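Local coordinates for protein kinase domain-containing protein (Chaetomium thermophilum, PDB 6Z3U) that probably phosphorylates serine and threonine residues, including those of the RNA polymerase II C-terminal repeats, as the cyclin-dependent kinase of the CAK complex, at residues E82-K94 against I158-V171. Numbering follows the deposited sequence.
Sequences EQMNEAEKRKYIK and ISVFSSKDQNLNLV
In the N-terminal lobe of this CDK7-type kinase, helix 82-89, just ahead of the first strand of the five-stranded antiparallel sheet, packs across the hairpin of strands 158-162 and 168-171. The helix runs at 128° to strand 158-162. Lys-89 sets CB over one face of the Phe-161 ring, toward its rim, 3.9 Å from the centroid in a CH-pi contact; its extended chain runs on past CE1, which CG meets at 3.4 Å, and crosses the phenylalanine side chain at about a right angle. Asn-169 CB lies on the opposite face, likewise toward the rim. Farther along the hairpin, Val-171 CG1 of strand 168-171 stands over the centre of the Tyr-92 ring, 3.8 Å from its centroid, while Ile-158 CG2 reaches the phenol end, 3.8 Å from Tyr-92 CZ. Without the ring, as with an alanine here, Val-171 CG1 and Ile-158 CG2 would probably lose their aromatic partner and a gap would open between Val-171 and Lys-91 CB. In Glu-88 the bend at chi2 (70°) brings OE1 to Ser-159 OG, which donates from 3.0 Å on the anti side of the carboxylate, tilted 25° from its plane. Asn-85 OD1 takes only a weak bond from Ser-162 N, 3.5 Å away; the Ser-162 hydroxyl is hydrogen-bonded to Gln-177 of the cyclin chain. Greasy lysine methylenes and ring faces thus supply much of the contact, with few direct polar bonds, and the cyclin engages the same hairpin.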
# COMPACT_ATOMS: atom_id res chain seq x y z
N GLU B 82 1.57 -11.12 -21.65
CA GLU B 82 3.01 -11.10 -21.88
C GLU B 82 3.39 -10.13 -22.99
O GLU B 82 4.35 -9.36 -22.85
CB GLU B 82 3.51 -12.51 -22.20
CG GLU B 82 3.60 -13.42 -20.98
CD GLU B 82 3.90 -14.87 -21.35
OE1 GLU B 82 3.98 -15.17 -22.56
OE2 GLU B 82 4.04 -15.70 -20.43
N GLN B 83 2.63 -10.13 -24.09
CA GLN B 83 2.91 -9.17 -25.16
C GLN B 83 2.57 -7.74 -24.72
O GLN B 83 3.22 -6.79 -25.17
CB GLN B 83 2.15 -9.54 -26.44
CG GLN B 83 0.65 -9.68 -26.31
CD GLN B 83 -0.02 -9.93 -27.65
OE1 GLN B 83 0.34 -9.32 -28.66
NE2 GLN B 83 -0.98 -10.85 -27.68
N MET B 84 1.58 -7.58 -23.84
CA MET B 84 1.29 -6.24 -23.32
C MET B 84 2.47 -5.72 -22.50
O MET B 84 2.80 -4.53 -22.56
CB MET B 84 0.02 -6.27 -22.47
CG MET B 84 -0.39 -4.90 -21.95
SD MET B 84 -1.98 -4.89 -21.09
CE MET B 84 -3.13 -4.99 -22.46
N ASN B 85 3.11 -6.59 -21.72
CA ASN B 85 4.29 -6.17 -20.97
C ASN B 85 5.42 -5.80 -21.91
O ASN B 85 6.16 -4.84 -21.65
CB ASN B 85 4.74 -7.28 -20.01
CG ASN B 85 4.23 -7.07 -18.60
OD1 ASN B 85 4.26 -5.96 -18.07
ND2 ASN B 85 3.76 -8.15 -17.97
N GLU B 86 5.59 -6.54 -23.00
CA GLU B 86 6.64 -6.20 -23.96
C GLU B 86 6.33 -4.88 -24.65
O GLU B 86 7.24 -4.10 -24.94
CB GLU B 86 6.79 -7.32 -24.99
CG GLU B 86 7.16 -8.68 -24.39
CD GLU B 86 8.21 -8.59 -23.31
OE1 GLU B 86 9.25 -7.93 -23.52
OE2 GLU B 86 8.00 -9.19 -22.23
N ALA B 87 5.05 -4.62 -24.92
CA ALA B 87 4.67 -3.33 -25.49
C ALA B 87 5.00 -2.18 -24.55
O ALA B 87 5.36 -1.09 -25.00
CB ALA B 87 3.17 -3.32 -25.82
N GLU B 88 4.89 -2.40 -23.24
CA GLU B 88 5.22 -1.37 -22.27
C GLU B 88 6.73 -1.20 -22.13
O GLU B 88 7.22 -0.09 -21.94
CB GLU B 88 4.60 -1.69 -20.92
CG GLU B 88 4.62 -0.54 -19.93
CD GLU B 88 3.67 0.58 -20.33
OE1 GLU B 88 3.87 1.72 -19.86
OE2 GLU B 88 2.73 0.31 -21.11
N LYS B 89 7.48 -2.31 -22.21
CA LYS B 89 8.93 -2.21 -22.17
C LYS B 89 9.47 -1.48 -23.39
O LYS B 89 10.52 -0.83 -23.31
CB LYS B 89 9.55 -3.60 -22.05
CG LYS B 89 11.06 -3.60 -21.94
CD LYS B 89 11.60 -4.99 -21.64
CE LYS B 89 13.11 -4.97 -21.43
NZ LYS B 89 13.68 -6.34 -21.33
N ARG B 90 8.77 -1.58 -24.53
CA ARG B 90 9.19 -0.86 -25.73
C ARG B 90 9.03 0.65 -25.58
O ARG B 90 9.65 1.40 -26.34
CB ARG B 90 8.39 -1.34 -26.94
CG ARG B 90 9.01 -2.53 -27.66
CD ARG B 90 8.36 -2.79 -29.02
NE ARG B 90 7.11 -3.55 -28.92
CZ ARG B 90 5.89 -3.02 -29.01
NH1 ARG B 90 5.71 -1.72 -29.21
NH2 ARG B 90 4.83 -3.81 -28.90
N LYS B 91 8.21 1.11 -24.64
CA LYS B 91 7.97 2.54 -24.48
C LYS B 91 9.21 3.28 -24.00
O LYS B 91 9.32 4.49 -24.21
CB LYS B 91 6.81 2.78 -23.52
CG LYS B 91 5.47 2.95 -24.23
CD LYS B 91 4.33 3.22 -23.27
CE LYS B 91 2.99 3.14 -23.98
NZ LYS B 91 1.84 3.25 -23.05
N TYR B 92 10.16 2.58 -23.36
CA TYR B 92 11.33 3.21 -22.77
C TYR B 92 12.57 2.50 -23.26
O TYR B 92 12.65 1.27 -23.21
CB TYR B 92 11.23 3.18 -21.24
CG TYR B 92 9.95 3.81 -20.74
CD1 TYR B 92 8.88 3.03 -20.35
CD2 TYR B 92 9.81 5.19 -20.69
CE1 TYR B 92 7.70 3.60 -19.90
CE2 TYR B 92 8.64 5.78 -20.24
CZ TYR B 92 7.59 4.98 -19.85
OH TYR B 92 6.41 5.55 -19.41
N ILE B 93 13.54 3.28 -23.74
CA ILE B 93 14.77 2.75 -24.31
C ILE B 93 15.85 2.78 -23.23
O ILE B 93 16.14 3.85 -22.67
CB ILE B 93 15.20 3.57 -25.54
CG1 ILE B 93 14.16 3.43 -26.65
CG2 ILE B 93 16.57 3.12 -26.02
CD1 ILE B 93 14.21 4.53 -27.68
N LYS B 94 16.46 1.63 -22.97
CA LYS B 94 17.46 1.54 -21.91
C LYS B 94 18.80 2.06 -22.40
O LYS B 94 19.18 1.84 -23.56
CB LYS B 94 17.59 0.09 -21.44
CG LYS B 94 17.75 -0.05 -19.93
CD LYS B 94 17.76 -1.51 -19.48
CE LYS B 94 19.01 -2.25 -19.92
NZ LYS B 94 18.98 -3.68 -19.53
N ILE B 158 6.76 6.10 -12.92
CA ILE B 158 6.16 6.36 -14.23
C ILE B 158 5.45 5.13 -14.76
O ILE B 158 4.34 5.22 -15.30
CB ILE B 158 7.23 6.87 -15.21
CG1 ILE B 158 7.69 8.27 -14.80
CG2 ILE B 158 6.68 6.84 -16.63
CD1 ILE B 158 8.96 8.72 -15.47
N SER B 159 6.07 3.96 -14.63
CA SER B 159 5.51 2.74 -15.20
C SER B 159 6.18 1.54 -14.55
O SER B 159 7.21 1.66 -13.88
CB SER B 159 5.70 2.71 -16.72
OG SER B 159 5.29 1.48 -17.27
N VAL B 160 5.57 0.37 -14.75
CA VAL B 160 6.09 -0.90 -14.27
C VAL B 160 5.87 -1.95 -15.35
O VAL B 160 4.79 -2.02 -15.94
CB VAL B 160 5.42 -1.35 -12.96
CG1 VAL B 160 5.98 -2.68 -12.49
CG2 VAL B 160 5.60 -0.29 -11.89
N PHE B 161 6.90 -2.75 -15.62
CA PHE B 161 6.78 -3.84 -16.58
C PHE B 161 7.71 -4.97 -16.16
O PHE B 161 8.69 -4.76 -15.44
CB PHE B 161 7.12 -3.37 -18.00
CG PHE B 161 8.53 -2.87 -18.16
CD1 PHE B 161 9.57 -3.75 -18.41
CD2 PHE B 161 8.81 -1.52 -18.07
CE1 PHE B 161 10.87 -3.29 -18.55
CE2 PHE B 161 10.11 -1.06 -18.22
CZ PHE B 161 11.13 -1.95 -18.46
N SER B 162 7.39 -6.17 -16.62
CA SER B 162 8.18 -7.35 -16.32
C SER B 162 9.15 -7.63 -17.47
O SER B 162 8.81 -7.43 -18.64
CB SER B 162 7.28 -8.56 -16.09
OG SER B 162 6.49 -8.83 -17.24
N SER B 163 10.35 -8.08 -17.12
CA SER B 163 11.41 -8.31 -18.09
C SER B 163 11.32 -9.71 -18.68
O SER B 163 10.60 -10.58 -18.18
CB SER B 163 12.77 -8.09 -17.43
OG SER B 163 13.83 -8.37 -18.32
N LYS B 164 12.06 -9.93 -19.76
CA LYS B 164 12.09 -11.25 -20.39
C LYS B 164 12.63 -12.31 -19.43
O LYS B 164 12.19 -13.46 -19.47
CB LYS B 164 12.92 -11.21 -21.68
CG LYS B 164 14.44 -11.07 -21.51
CD LYS B 164 14.86 -9.66 -21.13
CE LYS B 164 16.38 -9.53 -21.06
NZ LYS B 164 16.80 -8.14 -20.70
N ASP B 165 13.57 -11.93 -18.56
CA ASP B 165 14.16 -12.85 -17.59
C ASP B 165 13.36 -12.91 -16.29
O ASP B 165 13.92 -13.26 -15.25
CB ASP B 165 15.61 -12.45 -17.30
CG ASP B 165 15.72 -11.08 -16.65
OD1 ASP B 165 14.96 -10.17 -17.04
OD2 ASP B 165 16.58 -10.92 -15.76
N GLN B 166 12.07 -12.59 -16.35
CA GLN B 166 11.19 -12.66 -15.18
C GLN B 166 11.70 -11.78 -14.04
O GLN B 166 11.61 -12.14 -12.86
CB GLN B 166 11.01 -14.10 -14.72
CG GLN B 166 10.49 -15.03 -15.81
CD GLN B 166 9.17 -14.55 -16.40
OE1 GLN B 166 8.19 -14.38 -15.69
NE2 GLN B 166 9.16 -14.34 -17.72
N ASN B 167 12.23 -10.62 -14.39
CA ASN B 167 12.67 -9.62 -13.42
C ASN B 167 11.72 -8.44 -13.43
O ASN B 167 11.00 -8.19 -14.40
CB ASN B 167 14.10 -9.15 -13.72
CG ASN B 167 15.14 -9.99 -13.02
OD1 ASN B 167 14.85 -11.07 -12.50
ND2 ASN B 167 16.37 -9.50 -12.98
N LEU B 168 11.71 -7.71 -12.32
CA LEU B 168 10.82 -6.57 -12.13
C LEU B 168 11.56 -5.29 -12.48
O LEU B 168 12.71 -5.09 -12.07
CB LEU B 168 10.32 -6.52 -10.69
CG LEU B 168 9.25 -5.47 -10.38
CD1 LEU B 168 8.00 -5.72 -11.20
CD2 LEU B 168 8.93 -5.46 -8.90
N ASN B 169 10.89 -4.42 -13.23
CA ASN B 169 11.48 -3.16 -13.68
C ASN B 169 10.59 -2.00 -13.26
O ASN B 169 9.37 -2.05 -13.46
CB ASN B 169 11.67 -3.15 -15.20
CG ASN B 169 12.58 -4.26 -15.68
OD1 ASN B 169 12.13 -5.37 -15.96
ND2 ASN B 169 13.88 -3.97 -15.78
N LEU B 170 11.20 -0.98 -12.68
CA LEU B 170 10.50 0.23 -12.26
C LEU B 170 11.01 1.40 -13.09
O LEU B 170 12.19 1.75 -13.03
CB LEU B 170 10.73 0.51 -10.78
CG LEU B 170 10.37 -0.61 -9.80
CD1 LEU B 170 10.57 -0.12 -8.38
CD2 LEU B 170 8.95 -1.09 -10.02
N VAL B 171 10.10 2.03 -13.84
CA VAL B 171 10.42 3.23 -14.60
C VAL B 171 10.13 4.41 -13.69
O VAL B 171 8.98 4.71 -13.39
CB VAL B 171 9.61 3.31 -15.90
CG1 VAL B 171 10.08 4.48 -16.75
CG2 VAL B 171 9.73 2.00 -16.68